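PDB 6EWH: centrosomal protein 120 from Oreochromis niloticus, which is a centrosomal protein, probably acting in centriole and cilium formation, and is represented here by its second C2 domain (C2B). Local coordinates for residues A[107-112]-A[124-128]; A[143-149]-A[171-177]. The protein carries 1 engineered substitution. The contacts are given in a common frame with arbitrary orientation. Where two conformers were deposited one is given. Residue numbers count along the deposited sequence, not the author numbering.

Contact 1. Residues A[107-112]-A[124-128]; sequences QPSLQI and TDVSL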
loop_
_atom_site.group_PDB
_atom_site.type_symbol
_atom_site.label_atom_id
_atom_site.label_comp_id
_atom_site.label_asym_id
_atom_site.label_seq_id
_atom_site.Cartn_x
_atom_site.Cartn_y
_atom_site.Cartn_z
ATOM N N GLN A 107 4.730 13.109 2.063
ATOM C CA GLN A 107 3.771 12.299 2.801
ATOM C C GLN A 107 4.485 11.276 3.675
ATOM O O GLN A 107 5.589 10.826 3.345
ATOM C CB GLN A 107 2.853 11.557 1.830
ATOM C CG GLN A 107 1.965 12.499 1.031
ATOM C CD GLN A 107 1.325 13.565 1.908
ATOM O OE1 GLN A 107 0.428 13.272 2.694
ATOM N NE2 GLN A 107 1.794 14.812 1.782
ATOM N N PRO A 108 3.871 10.907 4.795
ATOM C CA PRO A 108 4.388 9.781 5.575
ATOM C C PRO A 108 4.178 8.495 4.797
ATOM O O PRO A 108 3.381 8.426 3.859
ATOM C CB PRO A 108 3.517 9.800 6.833
ATOM C CG PRO A 108 2.234 10.386 6.371
ATOM C CD PRO A 108 2.602 11.419 5.340
ATOM N N SER A 109 4.924 7.470 5.184
ATOM C CA SER A 109 4.812 6.204 4.476
ATOM C C SER A 109 3.408 5.623 4.591
ATOM O O SER A 109 2.679 5.843 5.564
ATOM C CB SER A 109 5.841 5.196 4.992
ATOM O OG SER A 109 7.138 5.510 4.510
ATOM N N LEU A 110 3.021 4.909 3.545
ATOM C CA LEU A 110 1.815 4.106 3.591
ATOM C C LEU A 110 2.065 2.930 4.528
ATOM O O LEU A 110 3.110 2.283 4.454
ATOM C CB LEU A 110 1.546 3.610 2.173
ATOM C CG LEU A 110 0.298 2.823 1.822
ATOM C CD1 LEU A 110 -0.893 3.739 1.881
ATOM C CD2 LEU A 110 0.478 2.270 0.425
ATOM N N GLN A 111 1.121 2.669 5.431
ATOM C CA GLN A 111 1.220 1.536 6.344
ATOM C C GLN A 111 0.189 0.492 5.940
ATOM O O GLN A 111 -1.018 0.688 6.102
ATOM C CB GLN A 111 1.062 1.960 7.801
ATOM C CG GLN A 111 2.353 2.491 8.407
ATOM C CD GLN A 111 2.211 2.849 9.873
ATOM O OE1 GLN A 111 1.172 3.350 10.304
ATOM N NE2 GLN A 111 3.257 2.590 10.648
ATOM N N ILE A 112 0.668 -0.627 5.410
ATOM C CA ILE A 112 -0.224 -1.700 4.969
ATOM C C ILE A 112 -0.249 -2.763 6.055
ATOM O O ILE A 112 0.803 -3.276 6.449
ATOM C CB ILE A 112 0.219 -2.285 3.624
ATOM C CG1 ILE A 112 0.211 -1.188 2.551
ATOM C CG2 ILE A 112 -0.685 -3.463 3.252
ATOM C CD1 ILE A 112 0.791 -1.642 1.232
ATOM N N THR A 124 3.608 -3.047 7.304
ATOM C CA THR A 124 4.850 -2.693 6.642
ATOM C C THR A 124 4.730 -1.270 6.118
ATOM O O THR A 124 3.637 -0.802 5.794
ATOM C CB THR A 124 5.213 -3.702 5.534
ATOM O OG1 THR A 124 6.557 -3.472 5.095
ATOM C CG2 THR A 124 4.266 -3.579 4.342
ATOM N N ASP A 125 5.866 -0.582 6.072
ATOM C CA ASP A 125 5.944 0.804 5.628
ATOM C C ASP A 125 6.316 0.839 4.157
ATOM O O ASP A 125 7.345 0.279 3.761
ATOM C CB ASP A 125 7.058 1.528 6.390
ATOM C CG ASP A 125 6.614 2.053 7.727
ATOM O OD1 ASP A 125 5.751 1.420 8.361
ATOM O OD2 ASP A 125 7.131 3.112 8.141
ATOM N N VAL A 126 5.507 1.533 3.358
ATOM C CA VAL A 126 5.760 1.691 1.930
ATOM C C VAL A 126 5.917 3.178 1.645
ATOM O O VAL A 126 4.974 3.956 1.828
ATOM C CB VAL A 126 4.637 1.078 1.086
ATOM C CG1 VAL A 126 4.945 1.253 -0.378
ATOM C CG2 VAL A 126 4.483 -0.403 1.430
ATOM N N SER A 127 7.101 3.575 1.207
ATOM C CA SER A 127 7.410 4.992 1.093
ATOM C C SER A 127 6.702 5.591 -0.114
ATOM O O SER A 127 6.853 5.100 -1.236
ATOM C CB SER A 127 8.913 5.176 0.949
ATOM O OG SER A 127 9.235 6.544 0.774
ATOM N N LEU A 128 5.937 6.656 0.113
ATOM C CA LEU A 128 5.457 7.439 -1.016
ATOM C C LEU A 128 6.507 8.429 -1.490
ATOM O O LEU A 128 6.539 8.759 -2.680
ATOM C CB LEU A 128 4.165 8.175 -0.664
ATOM C CG LEU A 128 2.965 7.282 -0.347
ATOM C CD1 LEU A 128 1.793 8.129 0.080
ATOM C CD2 LEU A 128 2.601 6.423 -1.545
HETATM O O HOH W 1 6.593 8.436 2.272
#
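Leu110, Ile112, Thr124 and Val126 send their side chains to one face of an antiparallel beta hairpin. Leu110 (chi1 t, chi2 p) lies beside Val126 (chi1 t), CB to CB 4.1 Å. Ile112 adopts the extended mt rotamer, which carries its CD1 to 3.9 Å from Val126 CG2. On the other face Gln111 and Asp125, both with chi1 m, stand side by side at the surface, Gln111 CG 3.6 Å from Asp125 OD1. Two reciprocal pairs of backbone hydrogen bonds set the register, with Val126 N to Leu110 O 2.7 Å and Ile112 N to Thr124 O 3.0 Å. Past the ladder, Leu128 (mt) places its CD1 4.0 Å from Gln107 CB. A water accepts a hydrogen bond from Leu128 N, weakly, and donates one to Gln107 O. Ser127 is the N-cap of helix 128-133, its OG bonded to Ala130 N and Ser129 OG. Tyr64 of strand 60-66 touches Leu110 and Ile112, while strands 143-150 and 171-180 of the facing sheet pack against Ile112, Thr124 and Val126.

Contact 2. Residues A[143-149]-A[171-177]; sequences ATVESAF and TLGVAVT. Engineered in segment 143-149: Ser147 (natural residue Gly).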
loop_
_atom_site.group_PDB
_atom_site.type_symbol
_atom_site.label_atom_id
_atom_site.label_comp_id
_atom_site.label_asym_id
_atom_site.label_seq_id
_atom_site.Cartn_x
_atom_site.Cartn_y
_atom_site.Cartn_z
ATOM N N ALA A 143 5.450 6.029 -13.167
ATOM C CA ALA A 143 6.541 5.768 -12.234
ATOM C C ALA A 143 6.068 4.744 -11.211
ATOM O O ALA A 143 4.968 4.878 -10.669
ATOM C CB ALA A 143 6.944 7.053 -11.507
ATOM N N THR A 144 6.899 3.732 -10.934
ATOM C CA THR A 144 6.493 2.642 -10.052
ATOM C C THR A 144 7.629 2.254 -9.119
ATOM O O THR A 144 8.785 2.131 -9.545
ATOM C CB THR A 144 6.085 1.392 -10.854
ATOM O OG1 THR A 144 4.951 1.697 -11.665
ATOM C CG2 THR A 144 5.729 0.236 -9.917
ATOM N N VAL A 145 7.290 2.052 -7.850
ATOM C CA VAL A 145 8.173 1.403 -6.888
ATOM C C VAL A 145 7.558 0.049 -6.588
ATOM O O VAL A 145 6.412 -0.030 -6.137
ATOM C CB VAL A 145 8.321 2.219 -5.599
ATOM C CG1 VAL A 145 9.172 1.450 -4.601
ATOM C CG2 VAL A 145 8.961 3.551 -5.904
ATOM N N GLU A 146 8.308 -1.015 -6.847
ATOM C CA GLU A 146 7.825 -2.366 -6.626
ATOM C C GLU A 146 8.865 -3.073 -5.777
ATOM O O GLU A 146 10.056 -3.025 -6.096
ATOM C CB GLU A 146 7.684 -3.082 -7.968
ATOM C CG GLU A 146 6.942 -4.394 -7.903
ATOM C CD GLU A 146 6.532 -4.881 -9.278
ATOM O OE1 GLU A 146 7.174 -4.477 -10.273
ATOM O OE2 GLU A 146 5.559 -5.659 -9.363
ATOM N N SER A 147 8.435 -3.689 -4.683
ATOM C CA SER A 147 9.402 -4.360 -3.829
ATOM C C SER A 147 8.700 -5.408 -2.985
ATOM O O SER A 147 7.469 -5.477 -2.918
ATOM C CB SER A 147 10.153 -3.356 -2.946
ATOM O OG SER A 147 11.298 -3.958 -2.368
ATOM N N ALA A 148 9.514 -6.222 -2.329
ATOM C CA ALA A 148 9.050 -7.175 -1.335
ATOM C C ALA A 148 9.277 -6.523 0.023
ATOM O O ALA A 148 10.422 -6.326 0.447
ATOM C CB ALA A 148 9.834 -8.478 -1.467
ATOM N N PHE A 149 8.192 -6.171 0.692
ATOM C CA PHE A 149 8.253 -5.453 1.953
ATOM C C PHE A 149 8.041 -6.416 3.114
ATOM O O PHE A 149 7.249 -7.358 3.018
ATOM C CB PHE A 149 7.178 -4.367 1.945
ATOM C CG PHE A 149 7.448 -3.261 0.957
ATOM C CD1 PHE A 149 8.248 -2.188 1.311
ATOM C CD2 PHE A 149 6.919 -3.299 -0.326
ATOM C CE1 PHE A 149 8.506 -1.160 0.410
ATOM C CE2 PHE A 149 7.179 -2.273 -1.237
ATOM C CZ PHE A 149 7.971 -1.207 -0.871
ATOM N N THR A 171 6.588 -11.469 4.177
ATOM C CA THR A 171 6.895 -10.575 3.083
ATOM C C THR A 171 5.619 -10.322 2.293
ATOM O O THR A 171 4.825 -11.246 2.097
ATOM C CB THR A 171 7.934 -11.270 2.206
ATOM O OG1 THR A 171 9.104 -11.540 2.996
ATOM C CG2 THR A 171 8.298 -10.429 1.025
ATOM N N LEU A 172 5.444 -9.080 1.850
ATOM C CA LEU A 172 4.305 -8.684 1.018
ATOM C C LEU A 172 4.840 -7.971 -0.213
ATOM O O LEU A 172 5.529 -6.955 -0.091
ATOM C CB LEU A 172 3.392 -7.734 1.795
ATOM C CG LEU A 172 2.123 -7.287 1.063
ATOM C CD1 LEU A 172 1.243 -8.494 0.805
ATOM C CD2 LEU A 172 1.378 -6.253 1.871
ATOM N N GLY A 173 4.527 -8.494 -1.394
ATOM C CA GLY A 173 4.887 -7.803 -2.618
ATOM C C GLY A 173 3.931 -6.656 -2.898
ATOM O O GLY A 173 2.719 -6.874 -2.977
ATOM N N VAL A 174 4.449 -5.431 -2.985
ATOM C CA VAL A 174 3.627 -4.242 -3.220
ATOM C C VAL A 174 4.216 -3.439 -4.369
ATOM O O VAL A 174 5.434 -3.267 -4.460
ATOM C CB VAL A 174 3.550 -3.359 -1.963
ATOM C CG1 VAL A 174 2.625 -2.163 -2.187
ATOM C CG2 VAL A 174 3.095 -4.161 -0.755
ATOM N N ALA A 175 3.344 -2.900 -5.218
ATOM C CA ALA A 175 3.745 -1.925 -6.217
ATOM C C ALA A 175 2.922 -0.666 -6.009
ATOM O O ALA A 175 1.691 -0.733 -5.935
ATOM C CB ALA A 175 3.500 -2.459 -7.630
ATOM N N VAL A 176 3.591 0.474 -5.906
ATOM C CA VAL A 176 2.928 1.773 -5.865
ATOM C C VAL A 176 3.296 2.520 -7.136
ATOM O O VAL A 176 4.468 2.561 -7.520
ATOM C CB VAL A 176 3.302 2.582 -4.608
ATOM C CG1 VAL A 176 2.802 1.873 -3.356
ATOM C CG2 VAL A 176 4.811 2.823 -4.536
ATOM N N THR A 177 2.290 3.098 -7.800
ATOM C CA THR A 177 2.501 3.720 -9.104
ATOM C C THR A 177 1.834 5.088 -9.159
ATOM O O THR A 177 0.745 5.284 -8.619
ATOM C CB THR A 177 1.920 2.810 -10.211
ATOM O OG1 THR A 177 2.698 1.612 -10.297
ATOM C CG2 THR A 177 1.930 3.497 -11.584
#
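Phe149 packs its ring against Val174, Phe149 CD2 lying 3.7 Å from Val174 CB. Strands 143-149 and 171-177 run antiparallel in one sheet of the C2 beta-sandwich, and the first is an outermost strand of that sheet. Six backbone hydrogen bonds join them in three reciprocal pairs: Val145 with Val176, Ser147 with Val174, and Phe149 with Leu172. They measure 2.8 to 3.0 Å from N to O, and the pairing runs one to one from Thr144-Thr177 to Phe149-Leu172, without a bulge. Val145, Val174, Val176 and Phe149 share the face turned to the second sheet and helix 128-133. Val145 CB meets Val176 CG2 at 3.7 Å. Phe149 also packs on Thr124 and Val126, and Leu131 touches Val145 and Val176. Ser147, an engineered replacement of the natural Gly, puts its CB on this face; its closest side-chain approach to strand 171-177 is Ser147 CB to Val174 O, 5.0 Å. The other face carries Glu146 beside Ala175, with Glu146 CG 4.0 Å from Ala175 CB. Ala148 CB also touches Thr171 CG2, at 3.5 Å. Strand 29-41 flanks 171-177 on its other edge. At the far end Thr144 OG1 and Thr177 OG1 share a hydrogen bond of 2.6 Å.

Contacts 1 and 2 belong to the two facing sheets of the C2 sandwich. Each joins an outermost strand of its sheet to the next strand inward. Both are partly buried. Mostly apolar side chains, with Thr124 among them, face inward, while Asp125 and Glu146 are exposed. Their inner faces meet directly: Val126 CG1 is 3.7 Å from Val176 CG1, and Ile112 CG2 is 3.7 Å from Leu172 CD2. Thr124 OG1 packs 3.3 Å from Phe149 CB and is hydrogen-bonded to Ile150 O. Contact 1 is a local hairpin with a short ladder. Contact 2 pairs strands farther apart in sequence through a longer ladder, and adds a hydroxyl pair.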